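Sugar phosphate isomerase/epimerase (Parabacteroides distasonis, PDB 3OBE) probably acts as an isomerase on sugar-type substrates, with a xylose isomerase-like TIM-barrel fold, although its own reaction is not established. Local coordinates at residues T27-Q32 with Y275-G280; M131-L136 with I164-H169; F215-Y220 with N238-L243; V219-M224 with H244-W249. All coordinates share one frame; numbering follows the deposited sequence. Where two conformers were deposited one is given.

Interaction 1: T27-Q32 with Y275-G280; sequences TYSLGQ and YVELEG
Ser-29 turns its hydroxyl onto the backbone at Leu-278: Leu-278 N donates to Ser-29 OG at 3.0 Å, and the N-H...O angle of 163° makes the bond nearly straight. OG stands beside its own backbone N (chi1 -57°), where it also passes 3.3 Å from Glu-277 CA and 3.5 Å from Glu-277 CG. The hydroxyl's own proton serves Gln-26 O, so one group joins two pieces of backbone. Next to this grip, Ser-29 CA makes a C-H...O contact of 3.6 Å with Leu-278 O. An alanine here would probably leave Leu-278 N without its acceptor and Gln-26 O without this donor. Glu-277 reaches past the serine as an extended chain, its CG anti to the backbone N. Its OE2 comes to the edge of the Tyr-28 ring, 3.8 Å from Tyr-28 CD2, with carboxylate and ring planes 76° apart. The contact joins the turn after strand 24-26 to the chain leaving strand 273-276, the first and last strands of the TIM barrel, where the barrel closes. Helix 287-300 covers it from outside, meeting Leu-30, Val-276 and Leu-278, while strand 240-245 borders strand 273-276 on its other side.

Interaction 2: M131-L136 with I164-H169; sequences MVQPSL and ILWGYH
Four backbone hydrogen bonds of near-equal length join strands 131-133 and 165-169 in parallel. Met-131 N donates to Leu-165 O, Gly-167 N to Met-131 O, Gln-133 N to Gly-167 O and His-169 N to Gln-133 O, each at 2.9 Å. The last is the straightest, with an N-H...O angle of 172°. Short C-H...O contacts fill in between them, among them Val-132 CA to Gly-167 O at 3.1 Å. One side-chain bond closes the far end of the first strand: Gln-133 NE2 donates to Ser-135 O at 3.0 Å, in the plane of its own amide, and also pairs with Tyr-104. Beyond it, Leu-136 lies against Tyr-168, whose OH is 3.3 Å from Leu-136 CB and bonds to Glu-174. Tyr-168 CG, anti to its backbone N (chi1 -178°), lies 3.9 Å from Gln-133 O. Met-131, Gln-133, Trp-166 and Tyr-168 share the face that meets helices 109-126 and 142-160. There Gln-133 CB packs 3.7 Å from Trp-166 CZ2, and selenomethionine Met-131 CG sits 3.7 Å from Ile-164 CG2. Val-132 points to the opposite face; its partner Gly-167 has no side chain, and a CB there would crowd Val-132 CG2. Val-132 CG1 meets His-169 CB at 3.5 Å, and Pro-134 CB comes in plane to the edge of the imidazole. The pair belongs to a beta-alpha-beta crossover through helix 142-160. Its chemistry is divided: one face is largely aromatic and hydrocarbon beneath helices, whereas the other leads to the polar barrel mouth, where His-169 NE2 bonds to Asp-218.

Interaction 3: F215-Y220 with N238-L243; sequences FELDVY and NRFKLL
Phe-240 forms the tight part of this contact, its ring set between Phe-215 and Leu-217. With Phe-240 CG anti to the carbonyl carbon (chi1 -69°), the ring starts out on the side of strand 213-218, and Phe-240 CD1 comes within 3.4 Å of Phe-215 CB and 3.5 Å of Leu-217 CB. Leu-217 CD2 stands over the ring centre, 4.3 Å above its plane. Replacing Phe-240 with an alanine would probably open a gap beside Phe-215 CB and leave the isobutyl group of Leu-217 without the ring it covers. Phe-215 sets its edge over one face of the Arg-239 guanidinium, the planes 77° apart and Phe-215 CE1 3.7 Å from Arg-239 NH2. Bonds from that guanidinium to Leu-205 O, Val-213 O and Thr-208 fix its rotation. Backbone pairing joins neighbouring parallel strands of the TIM barrel, 213-218 and 240-245, and a beta bulge interrupts it. Phe-215 N donates to Arg-239 O and Leu-217 N to Leu-242 O; between them Phe-215 O takes two weak bonds, from Lys-241 N and Leu-242 N, as the register slips by one residue. The bulged Lys-241 marks the loose side: its side chain leads away, is partly exposed and was modelled in two conformers. Toward helix 219-224, Val-219 CG1 reaches Leu-243 CD2 only at 4.2 Å. Glu-216 OE2 touches Leu-242 CD1 at 3.6 Å, and OE1 bonds to His-96.

Interaction 4: V219-M224 with H244-W249; sequences VYWAVM and HIKDRW
Lys-246 holds its ammonium over a face of the Tyr-220 ring in a cation-pi contact: NZ is 3.7 Å from the Tyr-220 ring centroid and 30° off the normal. The pair forms where helix 219-224, which follows strand 213-218 at the C-terminal mouth of the TIM barrel, meets the loop leaving strand 240-245. Lys-246 runs extended as far as CE and then bends (chi4 -48°), which brings NZ toward the Tyr-220 CE2 side of the ring. Asp-247 O lies over the same face and accepts from Lys-246 NZ at 2.9 Å; Glu-279 adds a salt bridge, so carbonyl, carboxylate and ring together probably stabilise the positive charge. Met-224 CG sits against the opposite face. At the phenol end Arg-248 NH1 donates to Tyr-220 OH at 3.0 Å, with the hydroxyl oxygen 28° out of the guanidinium plane; this bond is doubtful, resting on one of two modelled conformers. Trp-221 flanks the lysine, its NE1 3.9 Å from Lys-246 CD. Asp-218 caps the helix by accepting from Trp-221 N, and Asp-247 is held by Ser-254 and Gly-252. Val-219 N reaches His-244 O through a weak bond, while Val-219 CG2, in the crowded position, packs against that oxygen. One water bridges the two segments, accepting from Tyr-220 N at 2.8 Å and donating to His-244 O at 2.7 Å.

In the fold
All four contacts belong to one barrel, and interactions 2 to 4 lie within the chain loop closed by interaction 1. Interactions 2 and 3, with centres about 10 Å apart, meet where Tyr-168 O lies 2.8 Å from Glu-216 N. Interaction 3 continues into interaction 4, sharing Val-219 and Tyr-220, with Leu-217 O 2.9 Å from His-244 N. Interaction 3 also meets interaction 1, where Tyr-275 N is 2.9 Å from Leu-243 O. A bound phosphate ion, probably from the crystallisation liquor, lies, between nearest atoms, about 3 Å from the side chain of Glu-277 and about 4 Å from those of His-169 and His-244, consistent with interactions 1, 2 and 4 bordering a common pocket.

Interaction 1: T27-Q32 with Y275-G280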
# COMPACT_ATOMS: atom_id res chain seq x y z
N THR A 27 7.52 -1.20 -5.21
CA THR A 27 8.84 -1.25 -5.74
C THR A 27 9.99 -0.98 -4.74
O THR A 27 11.19 -1.26 -5.03
CB THR A 27 8.99 -0.23 -6.90
OG1 THR A 27 8.76 1.08 -6.42
CG2 THR A 27 8.03 -0.61 -8.11
N TYR A 28 9.63 -0.46 -3.57
CA TYR A 28 10.56 -0.36 -2.48
C TYR A 28 11.17 -1.74 -2.15
O TYR A 28 12.31 -1.82 -1.70
CB TYR A 28 9.87 0.23 -1.28
CG TYR A 28 10.82 0.58 -0.15
CD1 TYR A 28 11.70 1.64 -0.26
CD2 TYR A 28 10.83 -0.20 1.02
CE1 TYR A 28 12.56 1.96 0.79
CE2 TYR A 28 11.69 0.11 2.06
CZ TYR A 28 12.54 1.16 1.93
OH TYR A 28 13.38 1.47 2.98
N SER A 29 10.44 -2.81 -2.48
CA SER A 29 10.94 -4.18 -2.30
C SER A 29 12.26 -4.46 -2.98
O SER A 29 12.98 -5.33 -2.53
CB SER A 29 9.92 -5.20 -2.87
OG SER A 29 8.66 -5.05 -2.24
N LEU A 30 12.56 -3.76 -4.09
CA LEU A 30 13.68 -4.12 -4.92
C LEU A 30 14.88 -3.22 -4.62
O LEU A 30 15.99 -3.53 -5.02
CB LEU A 30 13.29 -3.98 -6.39
CG LEU A 30 12.32 -5.06 -6.84
CD1 LEU A 30 11.81 -4.76 -8.26
CD2 LEU A 30 13.08 -6.43 -6.84
N GLY A 31 14.61 -2.13 -3.89
CA GLY A 31 15.50 -0.98 -3.75
C GLY A 31 16.34 -0.68 -4.96
O GLY A 31 15.83 -0.44 -6.10
N GLN A 32 17.64 -0.80 -4.75
CA GLN A 32 18.61 -0.40 -5.75
C GLN A 32 18.66 -1.39 -6.89
O GLN A 32 19.16 -1.06 -7.95
CB GLN A 32 20.00 -0.20 -5.10
CG GLN A 32 20.07 1.07 -4.26
CD GLN A 32 19.93 2.34 -5.11
OE1 GLN A 32 20.44 2.41 -6.24
NE2 GLN A 32 19.19 3.31 -4.59
N TYR A 275 -0.77 -5.22 -3.67
CA TYR A 275 0.64 -5.07 -3.96
C TYR A 275 1.45 -5.95 -3.04
O TYR A 275 1.27 -5.94 -1.81
CB TYR A 275 1.08 -3.60 -3.80
CG TYR A 275 0.27 -2.72 -4.70
CD1 TYR A 275 0.64 -2.48 -6.01
CD2 TYR A 275 -0.90 -2.10 -4.23
CE1 TYR A 275 -0.15 -1.67 -6.85
CE2 TYR A 275 -1.69 -1.34 -5.05
CZ TYR A 275 -1.30 -1.10 -6.36
OH TYR A 275 -2.12 -0.33 -7.17
N VAL A 276 2.34 -6.72 -3.67
CA VAL A 276 3.35 -7.49 -2.98
C VAL A 276 4.45 -6.60 -2.41
O VAL A 276 4.91 -5.65 -3.07
CB VAL A 276 3.97 -8.53 -3.96
CG1 VAL A 276 5.14 -9.25 -3.35
CG2 VAL A 276 2.90 -9.54 -4.44
N GLU A 277 4.91 -6.94 -1.21
CA GLU A 277 6.11 -6.32 -0.66
C GLU A 277 6.97 -7.37 0.01
O GLU A 277 6.46 -8.28 0.66
CB GLU A 277 5.79 -5.21 0.32
CG GLU A 277 7.08 -4.46 0.78
CD GLU A 277 6.86 -3.05 1.32
OE1 GLU A 277 5.72 -2.57 1.33
OE2 GLU A 277 7.89 -2.45 1.70
N LEU A 278 8.28 -7.21 -0.14
CA LEU A 278 9.28 -8.00 0.58
C LEU A 278 10.27 -7.07 1.27
O LEU A 278 10.66 -6.05 0.71
CB LEU A 278 10.09 -8.91 -0.32
CG LEU A 278 9.49 -10.21 -0.84
CD1 LEU A 278 8.30 -10.03 -1.73
CD2 LEU A 278 10.58 -11.11 -1.51
N GLU A 279 10.60 -7.45 2.49
CA GLU A 279 11.71 -6.83 3.20
C GLU A 279 13.01 -7.46 2.71
O GLU A 279 13.00 -8.38 1.89
CB GLU A 279 11.49 -6.96 4.71
CG GLU A 279 11.65 -8.36 5.26
CD GLU A 279 11.30 -8.41 6.73
OE1 GLU A 279 10.10 -8.45 7.04
OE2 GLU A 279 12.26 -8.38 7.55
N GLY A 280 14.13 -6.91 3.15
CA GLY A 280 15.47 -7.38 2.75
C GLY A 280 15.70 -8.80 3.23
O GLY A 280 15.29 -9.18 4.32

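Interaction 2: M131-L136 with I164-H169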
# COMPACT_ATOMS: atom_id res chain seq x y z
N MSE A 131 -3.47 6.90 -3.83
CA MSE A 131 -2.34 7.55 -3.09
C MSE A 131 -2.48 7.12 -1.65
O MSE A 131 -3.56 7.27 -1.08
CB MSE A 131 -2.42 9.05 -3.22
CG MSE A 131 -2.08 9.60 -4.58
SE MSE A 131 -2.76 11.42 -4.85
CE MSE A 131 -1.70 12.33 -3.49
N VAL A 132 -1.42 6.59 -1.05
CA VAL A 132 -1.52 5.92 0.23
C VAL A 132 -0.44 6.43 1.18
O VAL A 132 0.74 6.48 0.80
CB VAL A 132 -1.37 4.42 0.04
CG1 VAL A 132 -1.22 3.62 1.43
CG2 VAL A 132 -2.56 3.91 -0.75
N GLN A 133 -0.85 6.80 2.39
CA GLN A 133 0.06 7.11 3.46
C GLN A 133 0.36 5.86 4.26
O GLN A 133 -0.56 5.26 4.78
CB GLN A 133 -0.48 8.18 4.39
CG GLN A 133 0.49 8.52 5.55
CD GLN A 133 0.19 9.81 6.26
OE1 GLN A 133 -0.33 10.75 5.66
NE2 GLN A 133 0.54 9.88 7.55
N PRO A 134 1.66 5.52 4.41
CA PRO A 134 2.00 4.26 5.11
C PRO A 134 2.67 4.49 6.46
O PRO A 134 3.35 3.61 6.98
CB PRO A 134 3.00 3.63 4.13
CG PRO A 134 3.80 4.82 3.67
CD PRO A 134 2.75 5.95 3.51
N SER A 135 2.46 5.66 7.02
CA SER A 135 3.23 6.13 8.19
C SER A 135 2.26 6.59 9.27
O SER A 135 1.42 7.46 9.05
CB SER A 135 4.11 7.29 7.77
OG SER A 135 5.01 6.87 6.78
N LEU A 136 2.38 5.95 10.42
CA LEU A 136 1.54 6.20 11.60
C LEU A 136 2.00 7.41 12.37
O LEU A 136 3.15 7.43 12.83
CB LEU A 136 1.61 4.97 12.54
CG LEU A 136 0.73 4.97 13.81
CD1 LEU A 136 -0.75 5.13 13.54
CD2 LEU A 136 0.95 3.62 14.52
N ILE A 164 -8.79 10.13 -7.64
CA ILE A 164 -7.81 9.28 -7.02
C ILE A 164 -8.27 8.94 -5.59
O ILE A 164 -8.70 9.81 -4.82
CB ILE A 164 -6.45 9.97 -6.95
CG1 ILE A 164 -5.98 10.27 -8.34
CG2 ILE A 164 -5.45 9.12 -6.14
CD1 ILE A 164 -4.74 11.23 -8.43
N LEU A 165 -8.09 7.68 -5.22
CA LEU A 165 -8.49 7.17 -3.90
C LEU A 165 -7.36 7.37 -2.91
O LEU A 165 -6.27 6.85 -3.12
CB LEU A 165 -8.79 5.69 -3.95
CG LEU A 165 -9.96 5.26 -4.84
CD1 LEU A 165 -9.98 3.73 -4.90
CD2 LEU A 165 -11.29 5.81 -4.34
N TRP A 166 -7.63 8.06 -1.83
CA TRP A 166 -6.68 8.17 -0.73
C TRP A 166 -6.85 6.98 0.19
O TRP A 166 -7.97 6.64 0.56
CB TRP A 166 -6.88 9.48 0.04
CG TRP A 166 -5.76 9.78 0.98
CD1 TRP A 166 -4.69 10.58 0.71
CD2 TRP A 166 -5.56 9.29 2.32
NE1 TRP A 166 -3.85 10.63 1.79
CE2 TRP A 166 -4.37 9.88 2.81
CE3 TRP A 166 -6.29 8.45 3.17
CZ2 TRP A 166 -3.87 9.59 4.07
CZ3 TRP A 166 -5.81 8.22 4.42
CH2 TRP A 166 -4.61 8.75 4.86
N GLY A 167 -5.73 6.40 0.64
CA GLY A 167 -5.75 5.28 1.56
C GLY A 167 -4.63 5.34 2.61
O GLY A 167 -3.69 6.11 2.46
N TYR A 168 -4.76 4.47 3.59
CA TYR A 168 -3.85 4.37 4.73
C TYR A 168 -3.36 2.93 4.87
O TYR A 168 -4.16 1.99 4.91
CB TYR A 168 -4.51 4.81 6.03
CG TYR A 168 -3.57 4.76 7.19
CD1 TYR A 168 -2.59 5.72 7.31
CD2 TYR A 168 -3.56 3.67 8.08
CE1 TYR A 168 -1.69 5.66 8.31
CE2 TYR A 168 -2.64 3.60 9.07
CZ TYR A 168 -1.72 4.62 9.20
OH TYR A 168 -0.79 4.62 10.23
N HIS A 169 -2.04 2.77 4.93
CA HIS A 169 -1.37 1.46 5.02
C HIS A 169 -0.82 1.27 6.41
O HIS A 169 -0.00 2.09 6.89
CB HIS A 169 -0.25 1.39 3.99
CG HIS A 169 0.60 0.17 4.10
ND1 HIS A 169 1.97 0.25 4.12
CD2 HIS A 169 0.29 -1.15 4.16
CE1 HIS A 169 2.47 -0.98 4.23
NE2 HIS A 169 1.48 -1.85 4.26

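Interaction 3: F215-Y220 with N238-L243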
# COMPACT_ATOMS: atom_id res chain seq x y z
N PHE A 215 -8.45 1.86 3.11
CA PHE A 215 -7.36 1.26 3.84
C PHE A 215 -6.68 0.22 2.96
O PHE A 215 -7.36 -0.58 2.26
CB PHE A 215 -7.82 0.70 5.21
CG PHE A 215 -8.21 1.82 6.19
CD1 PHE A 215 -9.46 2.42 6.10
CD2 PHE A 215 -7.29 2.34 7.09
CE1 PHE A 215 -9.77 3.48 6.91
CE2 PHE A 215 -7.65 3.40 7.93
CZ PHE A 215 -8.86 3.97 7.82
N GLU A 216 -5.36 0.25 3.03
CA GLU A 216 -4.50 -0.77 2.38
C GLU A 216 -4.08 -1.68 3.49
O GLU A 216 -3.15 -1.38 4.25
CB GLU A 216 -3.33 -0.10 1.68
CG GLU A 216 -2.32 -1.05 0.97
CD GLU A 216 -1.34 -0.29 0.18
OE1 GLU A 216 -0.51 0.38 0.79
OE2 GLU A 216 -1.31 -0.45 -1.08
N LEU A 217 -4.78 -2.79 3.62
CA LEU A 217 -4.59 -3.70 4.74
C LEU A 217 -3.32 -4.49 4.53
O LEU A 217 -3.21 -5.24 3.58
CB LEU A 217 -5.75 -4.64 4.92
CG LEU A 217 -5.61 -5.62 6.08
CD1 LEU A 217 -5.34 -4.87 7.42
CD2 LEU A 217 -6.77 -6.55 6.12
N ASP A 218 -2.39 -4.29 5.45
CA ASP A 218 -1.17 -5.14 5.48
C ASP A 218 -1.45 -6.41 6.25
O ASP A 218 -1.55 -6.41 7.47
CB ASP A 218 0.06 -4.46 6.03
CG ASP A 218 1.31 -5.17 5.52
OD1 ASP A 218 1.45 -6.36 5.92
OD2 ASP A 218 2.07 -4.58 4.70
N VAL A 219 -1.69 -7.50 5.51
CA VAL A 219 -2.12 -8.72 6.15
C VAL A 219 -1.01 -9.29 7.03
O VAL A 219 -1.28 -9.88 8.09
CB VAL A 219 -2.66 -9.74 5.14
CG1 VAL A 219 -3.91 -9.18 4.49
CG2 VAL A 219 -1.58 -10.15 4.09
N TYR A 220 0.24 -9.11 6.62
CA TYR A 220 1.38 -9.64 7.40
C TYR A 220 1.56 -8.86 8.68
O TYR A 220 1.70 -9.45 9.73
CB TYR A 220 2.66 -9.55 6.60
CG TYR A 220 3.89 -9.98 7.33
CD1 TYR A 220 4.22 -11.36 7.47
CD2 TYR A 220 4.76 -9.04 7.88
CE1 TYR A 220 5.43 -11.73 8.12
CE2 TYR A 220 5.91 -9.44 8.52
CZ TYR A 220 6.24 -10.76 8.63
OH TYR A 220 7.38 -11.13 9.27
N ASN A 238 -16.15 -2.77 3.27
CA ASN A 238 -16.13 -1.71 2.27
C ASN A 238 -14.97 -0.76 2.46
O ASN A 238 -14.78 0.14 1.65
CB ASN A 238 -17.45 -0.91 2.29
CG ASN A 238 -17.73 -0.27 3.65
OD1 ASN A 238 -17.45 -0.85 4.73
ND2 ASN A 238 -18.33 0.92 3.61
N ARG A 239 -14.17 -0.97 3.50
CA ARG A 239 -13.07 -0.02 3.81
C ARG A 239 -11.68 -0.47 3.34
O ARG A 239 -10.84 0.35 2.99
CB ARG A 239 -13.00 0.24 5.30
CG ARG A 239 -14.30 0.67 5.97
CD ARG A 239 -15.01 1.84 5.33
NE ARG A 239 -14.14 2.99 5.18
CZ ARG A 239 -13.82 3.81 6.17
NH1 ARG A 239 -14.28 3.60 7.39
NH2 ARG A 239 -13.03 4.84 5.92
N PHE A 240 -11.45 -1.79 3.33
CA PHE A 240 -10.20 -2.35 2.90
C PHE A 240 -10.25 -2.58 1.41
O PHE A 240 -10.71 -3.63 0.96
CB PHE A 240 -9.95 -3.63 3.71
CG PHE A 240 -9.66 -3.37 5.14
CD1 PHE A 240 -8.57 -2.59 5.49
CD2 PHE A 240 -10.45 -3.88 6.17
CE1 PHE A 240 -8.27 -2.33 6.82
CE2 PHE A 240 -10.15 -3.59 7.48
CZ PHE A 240 -9.07 -2.85 7.80
N LYS A 241 -9.81 -1.58 0.64
CA LYS A 241 -9.93 -1.63 -0.81
C LYS A 241 -8.66 -2.16 -1.51
O LYS A 241 -8.73 -2.57 -2.67
CB LYS A 241 -10.31 -0.24 -1.39
CG LYS A 241 -11.73 0.23 -1.01
CD LYS A 241 -12.14 1.49 -1.78
CE LYS A 241 -13.55 1.99 -1.45
NZ LYS A 241 -13.81 3.34 -2.00
N LEU A 242 -7.54 -2.13 -0.80
CA LEU A 242 -6.28 -2.71 -1.25
C LEU A 242 -5.74 -3.62 -0.16
O LEU A 242 -5.99 -3.43 1.05
CB LEU A 242 -5.24 -1.61 -1.55
CG LEU A 242 -5.53 -0.58 -2.61
CD1 LEU A 242 -4.45 0.53 -2.57
CD2 LEU A 242 -5.65 -1.22 -3.98
N LEU A 243 -4.92 -4.59 -0.56
CA LEU A 243 -4.06 -5.28 0.38
C LEU A 243 -2.61 -5.02 0.03
O LEU A 243 -2.26 -4.86 -1.15
CB LEU A 243 -4.26 -6.79 0.35
CG LEU A 243 -5.69 -7.33 0.55
CD1 LEU A 243 -5.78 -8.88 0.39
CD2 LEU A 243 -6.27 -6.84 1.89

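Interaction 4: V219-M224 with H244-W249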
# COMPACT_ATOMS: atom_id res chain seq x y z
N VAL A 219 -1.69 -7.50 5.51
CA VAL A 219 -2.12 -8.72 6.15
C VAL A 219 -1.01 -9.29 7.03
O VAL A 219 -1.28 -9.88 8.09
CB VAL A 219 -2.66 -9.74 5.14
CG1 VAL A 219 -3.91 -9.18 4.49
CG2 VAL A 219 -1.58 -10.15 4.09
N TYR A 220 0.24 -9.11 6.62
CA TYR A 220 1.38 -9.64 7.40
C TYR A 220 1.56 -8.86 8.68
O TYR A 220 1.70 -9.45 9.73
CB TYR A 220 2.66 -9.55 6.60
CG TYR A 220 3.89 -9.98 7.33
CD1 TYR A 220 4.22 -11.36 7.47
CD2 TYR A 220 4.76 -9.04 7.88
CE1 TYR A 220 5.43 -11.73 8.12
CE2 TYR A 220 5.91 -9.44 8.52
CZ TYR A 220 6.24 -10.76 8.63
OH TYR A 220 7.38 -11.13 9.27
N TRP A 221 1.59 -7.53 8.60
CA TRP A 221 1.85 -6.77 9.83
C TRP A 221 0.63 -6.87 10.77
O TRP A 221 0.80 -6.74 11.99
CB TRP A 221 2.20 -5.32 9.50
CG TRP A 221 3.54 -5.17 8.81
CD1 TRP A 221 3.76 -4.64 7.57
CD2 TRP A 221 4.84 -5.56 9.30
NE1 TRP A 221 5.09 -4.64 7.27
CE2 TRP A 221 5.79 -5.21 8.30
CE3 TRP A 221 5.31 -6.14 10.48
CZ2 TRP A 221 7.15 -5.46 8.44
CZ3 TRP A 221 6.66 -6.39 10.60
CH2 TRP A 221 7.56 -6.05 9.59
N ALA A 222 -0.54 -7.18 10.24
CA ALA A 222 -1.70 -7.49 11.09
C ALA A 222 -1.45 -8.79 11.88
O ALA A 222 -1.56 -8.82 13.11
CB ALA A 222 -2.97 -7.60 10.25
N VAL A 223 -1.02 -9.86 11.18
CA VAL A 223 -0.63 -11.11 11.90
C VAL A 223 0.49 -10.89 12.93
O VAL A 223 0.42 -11.42 14.05
CB VAL A 223 -0.28 -12.24 10.91
CG1 VAL A 223 0.26 -13.46 11.69
CG2 VAL A 223 -1.55 -12.60 10.05
N MSE A 224 1.48 -10.04 12.61
CA MSE A 224 2.56 -9.73 13.51
C MSE A 224 2.10 -8.86 14.67
O MSE A 224 2.77 -8.81 15.70
CB MSE A 224 3.72 -9.05 12.78
CG MSE A 224 4.33 -9.94 11.75
SE MSE A 224 5.49 -11.26 12.54
CE MSE A 224 6.95 -10.14 12.99
N HIS A 244 -1.77 -5.10 1.07
CA HIS A 244 -0.39 -5.49 0.88
C HIS A 244 -0.26 -6.97 1.17
O HIS A 244 -0.75 -7.45 2.22
CB HIS A 244 0.56 -4.71 1.76
CG HIS A 244 1.23 -3.60 1.03
ND1 HIS A 244 2.52 -3.18 1.29
CD2 HIS A 244 0.77 -2.78 0.05
CE1 HIS A 244 2.84 -2.17 0.51
NE2 HIS A 244 1.79 -1.89 -0.25
N ILE A 245 0.35 -7.68 0.22
CA ILE A 245 0.61 -9.10 0.35
C ILE A 245 2.09 -9.24 0.67
O ILE A 245 2.97 -8.90 -0.15
CB ILE A 245 0.20 -9.89 -0.94
CG1 ILE A 245 -1.33 -9.83 -1.12
CG2 ILE A 245 0.74 -11.34 -0.93
CD1 ILE A 245 -2.13 -10.59 0.01
N LYS A 246 2.34 -9.68 1.90
CA LYS A 246 3.65 -9.76 2.49
C LYS A 246 3.72 -11.02 3.35
O LYS A 246 2.70 -11.50 3.86
CB LYS A 246 3.96 -8.51 3.34
CG LYS A 246 5.42 -8.56 3.89
CD LYS A 246 5.81 -7.37 4.64
CE LYS A 246 7.23 -7.49 5.13
NZ LYS A 246 7.55 -8.79 5.80
N ASP A 247 4.91 -11.60 3.44
CA ASP A 247 5.15 -12.81 4.22
C ASP A 247 6.51 -12.60 4.88
O ASP A 247 7.03 -11.49 4.87
CB ASP A 247 5.10 -14.01 3.28
CG ASP A 247 4.77 -15.32 3.97
OD1 ASP A 247 5.12 -15.48 5.16
OD2 ASP A 247 4.22 -16.24 3.27
N ARG A 248 7.12 -13.64 5.44
CA ARG A 248 8.47 -13.49 6.00
C ARG A 248 9.42 -13.00 4.90
O ARG A 248 10.18 -12.05 5.08
CB ARG A 248 8.94 -14.80 6.54
CG ARG A 248 8.04 -15.34 7.65
CD ARG A 248 8.07 -14.39 8.87
NE ARG A 248 9.23 -14.65 9.70
CZ ARG A 248 9.53 -13.94 10.79
NH1 ARG A 248 8.78 -12.92 11.16
NH2 ARG A 248 10.60 -14.25 11.50
N TRP A 249 9.34 -13.65 3.76
CA TRP A 249 10.10 -13.22 2.57
C TRP A 249 9.27 -13.60 1.34
O TRP A 249 8.32 -12.91 0.97
CB TRP A 249 11.53 -13.75 2.60
CG TRP A 249 12.43 -12.93 1.68
CD1 TRP A 249 12.68 -11.58 1.77
CD2 TRP A 249 13.18 -13.40 0.56
NE1 TRP A 249 13.52 -11.17 0.76
CE2 TRP A 249 13.85 -12.27 0.00
CE3 TRP A 249 13.38 -14.66 -0.05
CZ2 TRP A 249 14.66 -12.37 -1.12
CZ3 TRP A 249 14.20 -14.75 -1.14
CH2 TRP A 249 14.82 -13.61 -1.68
O HOH W 1 1.00 -8.14 4.14